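Long-range contacts in histidine--tRNA ligase (Staphylococcus aureus, PDB 1QE0), which joins L-histidine to tRNA(His) at the expense of ATP, releasing AMP and diphosphate, as a homodimeric class II aminoacyl-tRNA synthetase: residues Asn164-Tyr175 against Pro221-Ser231; Phe124-Glu135 against Glu301-Glu311. All coordinates share one frame; numbering follows the deposited sequence.

Contact 1: Asn164-Tyr175 against Pro221-Ser231; sequences NSVGDMASRKEY and PRITDFLNEES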
loop_
_atom_site.group_PDB
_atom_site.type_symbol
_atom_site.label_atom_id
_atom_site.label_comp_id
_atom_site.label_asym_id
_atom_site.label_seq_id
_atom_site.Cartn_x
_atom_site.Cartn_y
_atom_site.Cartn_z
ATOM N N ASN A 164 -27.571 9.738 -5.976
ATOM C CA ASN A 164 -28.707 9.562 -6.863
ATOM C C ASN A 164 -29.025 8.057 -6.873
ATOM O O ASN A 164 -28.269 7.234 -6.347
ATOM C CB ASN A 164 -28.393 10.040 -8.301
ATOM C CG ASN A 164 -29.614 9.907 -9.251
ATOM O OD1 ASN A 164 -29.507 9.603 -10.456
ATOM N ND2 ASN A 164 -30.790 10.099 -8.676
ATOM N N SER A 165 -30.157 7.695 -7.452
ATOM C CA SER A 165 -30.531 6.314 -7.528
ATOM C C SER A 165 -31.095 6.048 -8.881
ATOM O O SER A 165 -31.934 6.791 -9.353
ATOM C CB SER A 165 -31.602 6.004 -6.526
ATOM O OG SER A 165 -32.024 4.665 -6.725
ATOM N N VAL A 166 -30.674 4.954 -9.482
ATOM C CA VAL A 166 -31.164 4.582 -10.783
ATOM C C VAL A 166 -32.091 3.371 -10.639
ATOM O O VAL A 166 -32.265 2.583 -11.568
ATOM C CB VAL A 166 -29.982 4.323 -11.733
ATOM C CG1 VAL A 166 -29.374 5.660 -12.171
ATOM C CG2 VAL A 166 -28.918 3.520 -11.018
ATOM N N GLY A 167 -32.674 3.233 -9.452
ATOM C CA GLY A 167 -33.593 2.144 -9.176
ATOM C C GLY A 167 -33.052 0.754 -9.410
ATOM O O GLY A 167 -31.882 0.582 -9.643
ATOM N N ASP A 168 -33.919 -0.242 -9.324
ATOM C CA ASP A 168 -33.548 -1.646 -9.516
ATOM C C ASP A 168 -33.578 -2.056 -10.972
ATOM O O ASP A 168 -33.667 -1.209 -11.857
ATOM C CB ASP A 168 -34.501 -2.559 -8.722
ATOM C CG ASP A 168 -35.965 -2.432 -9.164
ATOM O OD1 ASP A 168 -36.280 -1.534 -9.964
ATOM O OD2 ASP A 168 -36.817 -3.221 -8.698
ATOM N N MET A 169 -33.538 -3.368 -11.199
ATOM C CA MET A 169 -33.588 -3.956 -12.539
ATOM C C MET A 169 -34.977 -3.780 -13.180
ATOM O O MET A 169 -35.098 -3.712 -14.406
ATOM C CB MET A 169 -33.256 -5.457 -12.487
ATOM C CG MET A 169 -31.770 -5.845 -12.399
ATOM S SD MET A 169 -31.488 -7.623 -12.884
ATOM C CE MET A 169 -29.825 -7.504 -13.779
ATOM N N ALA A 170 -36.017 -3.755 -12.340
ATOM C CA ALA A 170 -37.405 -3.580 -12.776
ATOM C C ALA A 170 -37.584 -2.177 -13.350
ATOM O O ALA A 170 -37.859 -1.993 -14.536
ATOM C CB ALA A 170 -38.336 -3.774 -11.599
ATOM N N SER A 171 -37.402 -1.187 -12.489
ATOM C CA SER A 171 -37.505 0.204 -12.874
ATOM C C SER A 171 -36.724 0.446 -14.144
ATOM O O SER A 171 -37.218 1.049 -15.073
ATOM C CB SER A 171 -36.956 1.072 -11.755
ATOM O OG SER A 171 -37.667 0.832 -10.550
ATOM N N ARG A 172 -35.515 -0.074 -14.213
ATOM C CA ARG A 172 -34.719 0.147 -15.397
ATOM C C ARG A 172 -35.353 -0.502 -16.625
ATOM O O ARG A 172 -35.291 0.053 -17.729
ATOM C CB ARG A 172 -33.298 -0.347 -15.198
ATOM C CG ARG A 172 -32.414 0.029 -16.347
ATOM C CD ARG A 172 -31.090 -0.635 -16.229
ATOM N NE ARG A 172 -30.042 0.319 -15.896
ATOM C CZ ARG A 172 -29.647 0.613 -14.657
ATOM N NH1 ARG A 172 -28.665 1.501 -14.494
ATOM N NH2 ARG A 172 -30.210 0.021 -13.593
ATOM N N LYS A 173 -35.978 -1.661 -16.445
ATOM C CA LYS A 173 -36.613 -2.332 -17.567
ATOM C C LYS A 173 -37.750 -1.470 -18.091
ATOM O O LYS A 173 -37.809 -1.192 -19.283
ATOM C CB LYS A 173 -37.098 -3.715 -17.150
ATOM C CG LYS A 173 -38.188 -4.334 -18.031
ATOM C CD LYS A 173 -39.579 -4.154 -17.390
ATOM C CE LYS A 173 -40.612 -5.086 -18.006
ATOM N NZ LYS A 173 -40.704 -4.923 -19.477
ATOM N N GLU A 174 -38.623 -1.012 -17.196
ATOM C CA GLU A 174 -39.741 -0.163 -17.594
ATOM C C GLU A 174 -39.315 1.237 -18.032
ATOM O O GLU A 174 -40.097 1.932 -18.665
ATOM C CB GLU A 174 -40.813 -0.063 -16.493
ATOM C CG GLU A 174 -40.342 0.599 -15.198
ATOM C CD GLU A 174 -41.483 1.125 -14.320
ATOM O OE1 GLU A 174 -41.442 0.919 -13.079
ATOM O OE2 GLU A 174 -42.401 1.777 -14.875
ATOM N N TYR A 175 -38.127 1.689 -17.625
ATOM C CA TYR A 175 -37.640 3.008 -18.033
ATOM C C TYR A 175 -37.002 2.897 -19.390
ATOM O O TYR A 175 -36.944 3.866 -20.130
ATOM C CB TYR A 175 -36.597 3.571 -17.072
ATOM C CG TYR A 175 -35.733 4.661 -17.701
ATOM C CD1 TYR A 175 -34.437 4.394 -18.127
ATOM C CD2 TYR A 175 -36.227 5.944 -17.888
ATOM C CE1 TYR A 175 -33.656 5.380 -18.719
ATOM C CE2 TYR A 175 -35.461 6.933 -18.482
ATOM C CZ TYR A 175 -34.176 6.653 -18.894
ATOM O OH TYR A 175 -33.419 7.648 -19.480
ATOM N N PRO A 221 -37.185 10.904 -21.588
ATOM C CA PRO A 221 -37.388 10.494 -20.192
ATOM C C PRO A 221 -36.137 10.402 -19.327
ATOM O O PRO A 221 -35.041 10.200 -19.831
ATOM C CB PRO A 221 -38.106 9.137 -20.319
ATOM C CG PRO A 221 -37.625 8.613 -21.612
ATOM C CD PRO A 221 -37.695 9.859 -22.491
ATOM N N ARG A 222 -36.320 10.606 -18.029
ATOM C CA ARG A 222 -35.235 10.546 -17.066
ATOM C C ARG A 222 -35.424 9.267 -16.248
ATOM O O ARG A 222 -36.551 8.914 -15.867
ATOM C CB ARG A 222 -35.256 11.788 -16.162
ATOM C CG ARG A 222 -35.010 13.105 -16.903
ATOM C CD ARG A 222 -34.927 14.311 -15.964
ATOM N NE ARG A 222 -33.861 15.205 -16.409
ATOM C CZ ARG A 222 -33.934 16.003 -17.474
ATOM N NH1 ARG A 222 -32.887 16.758 -17.804
ATOM N NH2 ARG A 222 -35.067 16.093 -18.171
ATOM N N ILE A 223 -34.314 8.590 -15.965
ATOM C CA ILE A 223 -34.328 7.318 -15.238
ATOM C C ILE A 223 -34.973 7.444 -13.875
ATOM O O ILE A 223 -35.820 6.636 -13.496
ATOM C CB ILE A 223 -32.876 6.726 -15.111
ATOM C CG1 ILE A 223 -32.855 5.223 -15.396
ATOM C CG2 ILE A 223 -32.286 6.999 -13.747
ATOM C CD1 ILE A 223 -33.908 4.448 -14.678
ATOM N N THR A 224 -34.626 8.514 -13.177
ATOM C CA THR A 224 -35.125 8.745 -11.835
ATOM C C THR A 224 -36.614 8.976 -11.711
ATOM O O THR A 224 -37.114 9.227 -10.638
ATOM C CB THR A 224 -34.377 9.884 -11.187
ATOM O OG1 THR A 224 -34.765 11.108 -11.819
ATOM C CG2 THR A 224 -32.867 9.668 -11.368
ATOM N N ASP A 225 -37.328 8.911 -12.815
ATOM C CA ASP A 225 -38.766 9.095 -12.764
ATOM C C ASP A 225 -39.409 7.725 -12.923
ATOM O O ASP A 225 -40.620 7.604 -13.100
ATOM C CB ASP A 225 -39.210 10.036 -13.884
ATOM C CG ASP A 225 -39.007 11.512 -13.530
ATOM O OD1 ASP A 225 -37.891 11.889 -13.105
ATOM O OD2 ASP A 225 -39.970 12.303 -13.675
ATOM N N PHE A 226 -38.563 6.694 -12.907
ATOM C CA PHE A 226 -39.000 5.321 -13.065
ATOM C C PHE A 226 -38.687 4.427 -11.879
ATOM O O PHE A 226 -38.776 3.204 -11.970
ATOM C CB PHE A 226 -38.399 4.742 -14.341
ATOM C CG PHE A 226 -38.988 5.319 -15.568
ATOM C CD1 PHE A 226 -39.993 4.652 -16.235
ATOM C CD2 PHE A 226 -38.622 6.587 -15.994
ATOM C CE1 PHE A 226 -40.642 5.242 -17.302
ATOM C CE2 PHE A 226 -39.263 7.184 -17.060
ATOM C CZ PHE A 226 -40.283 6.505 -17.715
ATOM N N LEU A 227 -38.336 5.022 -10.755
ATOM C CA LEU A 227 -38.043 4.201 -9.607
ATOM C C LEU A 227 -39.389 3.589 -9.241
ATOM O O LEU A 227 -40.420 4.244 -9.374
ATOM C CB LEU A 227 -37.498 5.029 -8.439
ATOM C CG LEU A 227 -36.327 5.987 -8.641
ATOM C CD1 LEU A 227 -35.469 5.939 -7.401
ATOM C CD2 LEU A 227 -35.518 5.619 -9.867
ATOM N N ASN A 228 -39.402 2.304 -8.902
ATOM C CA ASN A 228 -40.663 1.686 -8.526
ATOM C C ASN A 228 -40.977 2.086 -7.087
ATOM O O ASN A 228 -40.575 3.151 -6.646
ATOM C CB ASN A 228 -40.644 0.156 -8.748
ATOM C CG ASN A 228 -39.513 -0.528 -8.043
ATOM O OD1 ASN A 228 -39.515 -0.670 -6.820
ATOM N ND2 ASN A 228 -38.520 -0.932 -8.796
ATOM N N GLU A 229 -41.678 1.249 -6.344
ATOM C CA GLU A 229 -42.005 1.603 -4.971
ATOM C C GLU A 229 -40.918 1.145 -4.006
ATOM O O GLU A 229 -40.570 1.872 -3.074
ATOM C CB GLU A 229 -43.368 1.019 -4.580
ATOM C CG GLU A 229 -44.223 1.937 -3.689
ATOM C CD GLU A 229 -45.250 2.765 -4.468
ATOM O OE1 GLU A 229 -44.850 3.702 -5.207
ATOM O OE2 GLU A 229 -46.463 2.478 -4.320
ATOM N N GLU A 230 -40.359 -0.037 -4.278
ATOM C CA GLU A 230 -39.297 -0.638 -3.470
ATOM C C GLU A 230 -37.999 0.154 -3.630
ATOM O O GLU A 230 -37.304 0.456 -2.654
ATOM C CB GLU A 230 -39.031 -2.078 -3.929
ATOM C CG GLU A 230 -40.108 -3.117 -3.589
ATOM C CD GLU A 230 -40.142 -3.569 -2.103
ATOM O OE1 GLU A 230 -41.086 -4.330 -1.759
ATOM O OE2 GLU A 230 -39.250 -3.192 -1.290
ATOM N N SER A 231 -37.650 0.429 -4.883
ATOM C CA SER A 231 -36.445 1.173 -5.226
ATOM C C SER A 231 -36.482 2.557 -4.580
ATOM O O SER A 231 -35.451 3.082 -4.127
ATOM C CB SER A 231 -36.366 1.339 -6.740
ATOM O OG SER A 231 -36.709 0.143 -7.422
#
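Gly167 and Leu227 bring the two backbones together, their CA atoms 4.9 Å apart, where the turn between strand 159-165 and helix 169-183 meets the loop leading to helix 231-245. The apolar end centres on Tyr175, whose CG stands anti to the backbone N (chi1 160°) and carries the ring across to Pro221-Phe226. Ile223 lies over one face, with its CA 3.5 Å from the Tyr175 ring centroid, while Phe226 receives an edge of Tyr175 on its own face in an offset edge-to-face pair, planes 64° apart. At the ring's far end, Tyr175 OH donates to Pro221 O from above the carbonyl plane (3.0 Å). The polar end illustrates capping on both segments. Asp168 OD1 is gripped by Ser171 N and Ser171 OG, each at 2.8 Å and from opposite faces of the carboxylate. Asn228 OD1 likewise takes Ser231 N, and weak bonds link Asn228 N to Ser171 OG and Asp168 N to Ser231 OG. Asp168 thus N-caps helix 169-183, and Asn228 caps the turn that leads into helix 231-245, at the edge of what is probably the insertion region between class II motifs 2 and 3.

Contact 2: Phe124-Glu135 against Glu301-Glu311; sequences FNQFGVEAIGAE and ETGIGFALSIE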
loop_
_atom_site.group_PDB
_atom_site.type_symbol
_atom_site.label_atom_id
_atom_site.label_comp_id
_atom_site.label_asym_id
_atom_site.label_seq_id
_atom_site.Cartn_x
_atom_site.Cartn_y
_atom_site.Cartn_z
ATOM N N PHE A 124 -1.332 5.183 -12.974
ATOM C CA PHE A 124 -1.873 5.954 -11.879
ATOM C C PHE A 124 -2.177 4.995 -10.740
ATOM O O PHE A 124 -2.254 3.796 -10.958
ATOM C CB PHE A 124 -3.101 6.740 -12.341
ATOM C CG PHE A 124 -4.128 5.909 -13.046
ATOM C CD1 PHE A 124 -3.882 5.414 -14.313
ATOM C CD2 PHE A 124 -5.353 5.630 -12.441
ATOM C CE1 PHE A 124 -4.835 4.646 -14.976
ATOM C CE2 PHE A 124 -6.316 4.868 -13.090
ATOM C CZ PHE A 124 -6.048 4.373 -14.365
ATOM N N ASN A 125 -2.305 5.507 -9.523
ATOM C CA ASN A 125 -2.570 4.648 -8.383
ATOM C C ASN A 125 -3.942 4.797 -7.773
ATOM O O ASN A 125 -4.145 5.690 -6.951
ATOM C CB ASN A 125 -1.537 4.912 -7.285
ATOM C CG ASN A 125 -0.356 3.956 -7.326
ATOM O OD1 ASN A 125 0.201 3.644 -8.383
ATOM N ND2 ASN A 125 0.046 3.506 -6.160
ATOM N N GLN A 126 -4.852 3.881 -8.092
ATOM C CA GLN A 126 -6.192 3.946 -7.518
ATOM C C GLN A 126 -6.390 3.001 -6.331
ATOM O O GLN A 126 -5.779 1.921 -6.241
ATOM C CB GLN A 126 -7.295 3.753 -8.586
ATOM C CG GLN A 126 -7.682 2.312 -8.923
ATOM C CD GLN A 126 -8.941 2.195 -9.813
ATOM O OE1 GLN A 126 -9.520 1.101 -9.950
ATOM N NE2 GLN A 126 -9.368 3.317 -10.411
ATOM N N PHE A 127 -7.195 3.470 -5.389
ATOM C CA PHE A 127 -7.545 2.745 -4.169
ATOM C C PHE A 127 -9.047 2.522 -4.288
ATOM O O PHE A 127 -9.726 3.349 -4.878
ATOM C CB PHE A 127 -7.240 3.639 -2.954
ATOM C CG PHE A 127 -7.740 3.088 -1.639
ATOM C CD1 PHE A 127 -6.885 2.377 -0.787
ATOM C CD2 PHE A 127 -9.062 3.285 -1.243
ATOM C CE1 PHE A 127 -7.349 1.871 0.429
ATOM C CE2 PHE A 127 -9.535 2.785 -0.027
ATOM C CZ PHE A 127 -8.677 2.081 0.803
ATOM N N GLY A 128 -9.566 1.416 -3.770
ATOM C CA GLY A 128 -11.003 1.164 -3.846
ATOM C C GLY A 128 -11.531 0.077 -2.904
ATOM O O GLY A 128 -10.740 -0.694 -2.326
ATOM N N VAL A 129 -12.843 0.061 -2.666
ATOM C CA VAL A 129 -13.454 -0.975 -1.837
ATOM C C VAL A 129 -14.611 -1.585 -2.595
ATOM O O VAL A 129 -15.172 -0.960 -3.479
ATOM C CB VAL A 129 -13.995 -0.486 -0.491
ATOM C CG1 VAL A 129 -13.098 0.538 0.071
ATOM C CG2 VAL A 129 -15.460 -0.040 -0.596
ATOM N N GLU A 130 -14.963 -2.810 -2.235
ATOM C CA GLU A 130 -16.064 -3.536 -2.858
ATOM C C GLU A 130 -16.713 -4.359 -1.779
ATOM O O GLU A 130 -16.030 -5.099 -1.080
ATOM C CB GLU A 130 -15.565 -4.543 -3.885
ATOM C CG GLU A 130 -14.870 -3.988 -5.076
ATOM C CD GLU A 130 -15.813 -3.284 -5.985
ATOM O OE1 GLU A 130 -15.355 -2.363 -6.705
ATOM O OE2 GLU A 130 -17.010 -3.655 -5.972
ATOM N N ALA A 131 -18.010 -4.180 -1.588
ATOM C CA ALA A 131 -18.741 -4.976 -0.632
ATOM C C ALA A 131 -19.667 -5.794 -1.550
ATOM O O ALA A 131 -20.461 -5.220 -2.290
ATOM C CB ALA A 131 -19.529 -4.074 0.288
ATOM N N ILE A 132 -19.491 -7.110 -1.611
ATOM C CA ILE A 132 -20.347 -7.947 -2.464
ATOM C C ILE A 132 -21.158 -8.992 -1.652
ATOM O O ILE A 132 -20.682 -9.566 -0.670
ATOM C CB ILE A 132 -19.516 -8.668 -3.539
ATOM C CG1 ILE A 132 -18.489 -7.726 -4.141
ATOM C CG2 ILE A 132 -20.388 -9.162 -4.681
ATOM C CD1 ILE A 132 -17.303 -8.470 -4.799
ATOM N N GLY A 133 -22.408 -9.195 -2.038
ATOM C CA GLY A 133 -23.246 -10.150 -1.362
ATOM C C GLY A 133 -24.177 -9.663 -0.274
ATOM O O GLY A 133 -24.455 -10.422 0.652
ATOM N N ALA A 134 -24.690 -8.438 -0.355
ATOM C CA ALA A 134 -25.613 -7.972 0.676
ATOM C C ALA A 134 -26.325 -6.697 0.306
ATOM O O ALA A 134 -26.033 -5.649 0.888
ATOM C CB ALA A 134 -24.885 -7.778 1.990
ATOM N N GLU A 135 -27.274 -6.763 -0.625
ATOM C CA GLU A 135 -28.000 -5.545 -1.014
ATOM C C GLU A 135 -28.756 -5.048 0.197
ATOM O O GLU A 135 -29.710 -5.676 0.626
ATOM C CB GLU A 135 -28.981 -5.821 -2.135
ATOM C CG GLU A 135 -29.683 -4.586 -2.631
ATOM C CD GLU A 135 -30.327 -4.838 -3.959
ATOM O OE1 GLU A 135 -31.445 -5.406 -3.937
ATOM O OE2 GLU A 135 -29.700 -4.518 -5.014
ATOM N N GLU A 301 -24.650 -12.131 -7.447
ATOM C CA GLU A 301 -24.426 -11.292 -6.292
ATOM C C GLU A 301 -24.599 -9.816 -6.580
ATOM O O GLU A 301 -24.363 -9.352 -7.698
ATOM C CB GLU A 301 -23.030 -11.498 -5.750
ATOM C CG GLU A 301 -22.772 -12.879 -5.257
ATOM C CD GLU A 301 -23.688 -13.274 -4.139
ATOM O OE1 GLU A 301 -24.229 -12.361 -3.477
ATOM O OE2 GLU A 301 -23.850 -14.505 -3.930
ATOM N N THR A 302 -25.082 -9.110 -5.562
ATOM C CA THR A 302 -25.283 -7.666 -5.587
ATOM C C THR A 302 -24.007 -7.099 -4.983
ATOM O O THR A 302 -23.267 -7.823 -4.327
ATOM C CB THR A 302 -26.501 -7.235 -4.718
ATOM O OG1 THR A 302 -26.777 -8.217 -3.698
ATOM C CG2 THR A 302 -27.711 -7.067 -5.573
ATOM N N GLY A 303 -23.748 -5.817 -5.186
ATOM C CA GLY A 303 -22.540 -5.235 -4.632
ATOM C C GLY A 303 -22.437 -3.735 -4.824
ATOM O O GLY A 303 -23.110 -3.162 -5.690
ATOM N N ILE A 304 -21.588 -3.106 -4.018
ATOM C CA ILE A 304 -21.364 -1.671 -4.064
ATOM C C ILE A 304 -19.888 -1.458 -3.833
ATOM O O ILE A 304 -19.245 -2.207 -3.091
ATOM C CB ILE A 304 -22.159 -0.920 -2.926
ATOM C CG1 ILE A 304 -21.981 0.602 -3.020
ATOM C CG2 ILE A 304 -21.740 -1.418 -1.566
ATOM C CD1 ILE A 304 -22.674 1.348 -1.942
ATOM N N GLY A 305 -19.359 -0.415 -4.446
ATOM C CA GLY A 305 -17.964 -0.093 -4.258
ATOM C C GLY A 305 -17.703 1.300 -4.765
ATOM O O GLY A 305 -18.630 1.968 -5.242
ATOM N N PHE A 306 -16.458 1.724 -4.670
ATOM C CA PHE A 306 -16.055 3.021 -5.138
ATOM C C PHE A 306 -14.576 2.905 -5.418
ATOM O O PHE A 306 -13.990 1.853 -5.139
ATOM C CB PHE A 306 -16.345 4.115 -4.098
ATOM C CG PHE A 306 -15.611 3.967 -2.776
ATOM C CD1 PHE A 306 -14.322 4.424 -2.625
ATOM C CD2 PHE A 306 -16.253 3.489 -1.666
ATOM C CE1 PHE A 306 -13.697 4.409 -1.392
ATOM C CE2 PHE A 306 -15.639 3.470 -0.427
ATOM C CZ PHE A 306 -14.376 3.927 -0.288
ATOM N N ALA A 307 -13.989 3.938 -6.026
ATOM C CA ALA A 307 -12.560 3.974 -6.338
ATOM C C ALA A 307 -12.165 5.392 -6.106
ATOM O O ALA A 307 -12.957 6.283 -6.314
ATOM C CB ALA A 307 -12.298 3.601 -7.747
ATOM N N LEU A 308 -10.887 5.601 -5.885
ATOM C CA LEU A 308 -10.392 6.897 -5.523
ATOM C C LEU A 308 -8.944 6.903 -5.943
ATOM O O LEU A 308 -8.313 5.846 -5.987
ATOM C CB LEU A 308 -10.562 6.957 -4.008
ATOM C CG LEU A 308 -9.759 7.594 -2.880
ATOM C CD1 LEU A 308 -10.478 7.202 -1.630
ATOM C CD2 LEU A 308 -8.325 7.119 -2.777
ATOM N N SER A 309 -8.434 8.069 -6.322
ATOM C CA SER A 309 -7.044 8.214 -6.763
ATOM C C SER A 309 -6.222 8.827 -5.671
ATOM O O SER A 309 -6.601 9.880 -5.145
ATOM C CB SER A 309 -6.980 9.125 -7.987
ATOM O OG SER A 309 -5.664 9.585 -8.230
ATOM N N ILE A 310 -5.081 8.212 -5.366
ATOM C CA ILE A 310 -4.205 8.749 -4.326
ATOM C C ILE A 310 -3.555 10.041 -4.828
ATOM O O ILE A 310 -3.376 11.026 -4.083
ATOM C CB ILE A 310 -3.127 7.750 -3.900
ATOM C CG1 ILE A 310 -3.779 6.497 -3.292
ATOM C CG2 ILE A 310 -2.190 8.404 -2.868
ATOM C CD1 ILE A 310 -4.441 6.759 -1.979
ATOM N N GLU A 311 -3.299 10.082 -6.124
ATOM C CA GLU A 311 -2.717 11.285 -6.663
ATOM C C GLU A 311 -3.615 12.475 -6.429
ATOM O O GLU A 311 -3.180 13.465 -5.843
ATOM C CB GLU A 311 -2.371 11.104 -8.113
ATOM C CG GLU A 311 -1.140 10.232 -8.244
ATOM C CD GLU A 311 -1.375 8.992 -9.061
ATOM O OE1 GLU A 311 -0.436 8.570 -9.761
ATOM O OE2 GLU A 311 -2.492 8.451 -9.015
#
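Val129 and Phe306 face each other near the middle of an antiparallel strand pair, whose axes approach to 4.4 Å with N-to-C directions 154° apart. Backbone bonds bind Phe127 to Leu308, Val129 to Phe306 and Ala131 to Ile304 in both directions; those between Val129 and Phe306 are the longer ones, Val129 N reaching Phe306 O at 3.3 Å.

The dense packing is on the face carrying Phe127, Val129, Ala131 and their partners. Phe306 has CG between its backbone N and carbonyl carbon (chi1 62°), which swings the ring back over the neighbouring strand, where Phe306 CE2 lies 3.5 Å from Val129 CG2. Phe127 and Leu308 run side by side, Phe127 CB 3.6 Å from Leu308 CD2, and Ala131 CB meets Ile304 CG2 at 3.9 Å. The reverse face is spare, with Gly128, Gly303 and Gly305 among its residues; its polar ends look outside the pair, Gln126 OE1 to Gly81 N and Glu130 OE2 to Tyr289 OH.

Both ends differ from the middle. Where helix 310-319 begins, Asn125 O accepts from Ile310 N and Asn125 N donates almost straight to Glu311 OE2 (3.0 Å). At the other end Gly133 N still holds Thr302 O at 2.8 Å. Beyond it Ala134 packs on Leu364 of the second subunit, and the solvent-exposed Glu135 brings OE2 against Thr302 CG2 (3.3 Å), the side chains crossing at about a right angle.

The pair is consistent with the second strand of class II motif 2 joined to the strand of motif 3, whose helix is 310-319. Strands 102-111 and 280-290 flank it within the sheet; helix 137-153 covers Ile304, Phe306 and Leu308, and helix 82-91 meets Glu130 and Ile132 on the reverse face.

After helix 82-91 and strand 102-111 the chain runs through strand 123-132, which pairs with strand 302-309 only much later; contact 2 thus closes a loop with 165 residues between its segments. Inside it come helix 137-153 and strand 159-165, then contact 1, which closes a smaller loop of 45 residues, part of it (207-218) not modelled. The two closures therefore nest and do not cross. Their centres are 23 Å apart and they do not touch, yet one sheet joins them: strand 159-165 pairs with 265-272, that with 280-290, and that with 302-309. Contact 2 builds the middle of the catalytic-domain sheet, while contact 1 joins the end of strand 159-165 and the start of helix 169-183 to the loop before helix 231-245.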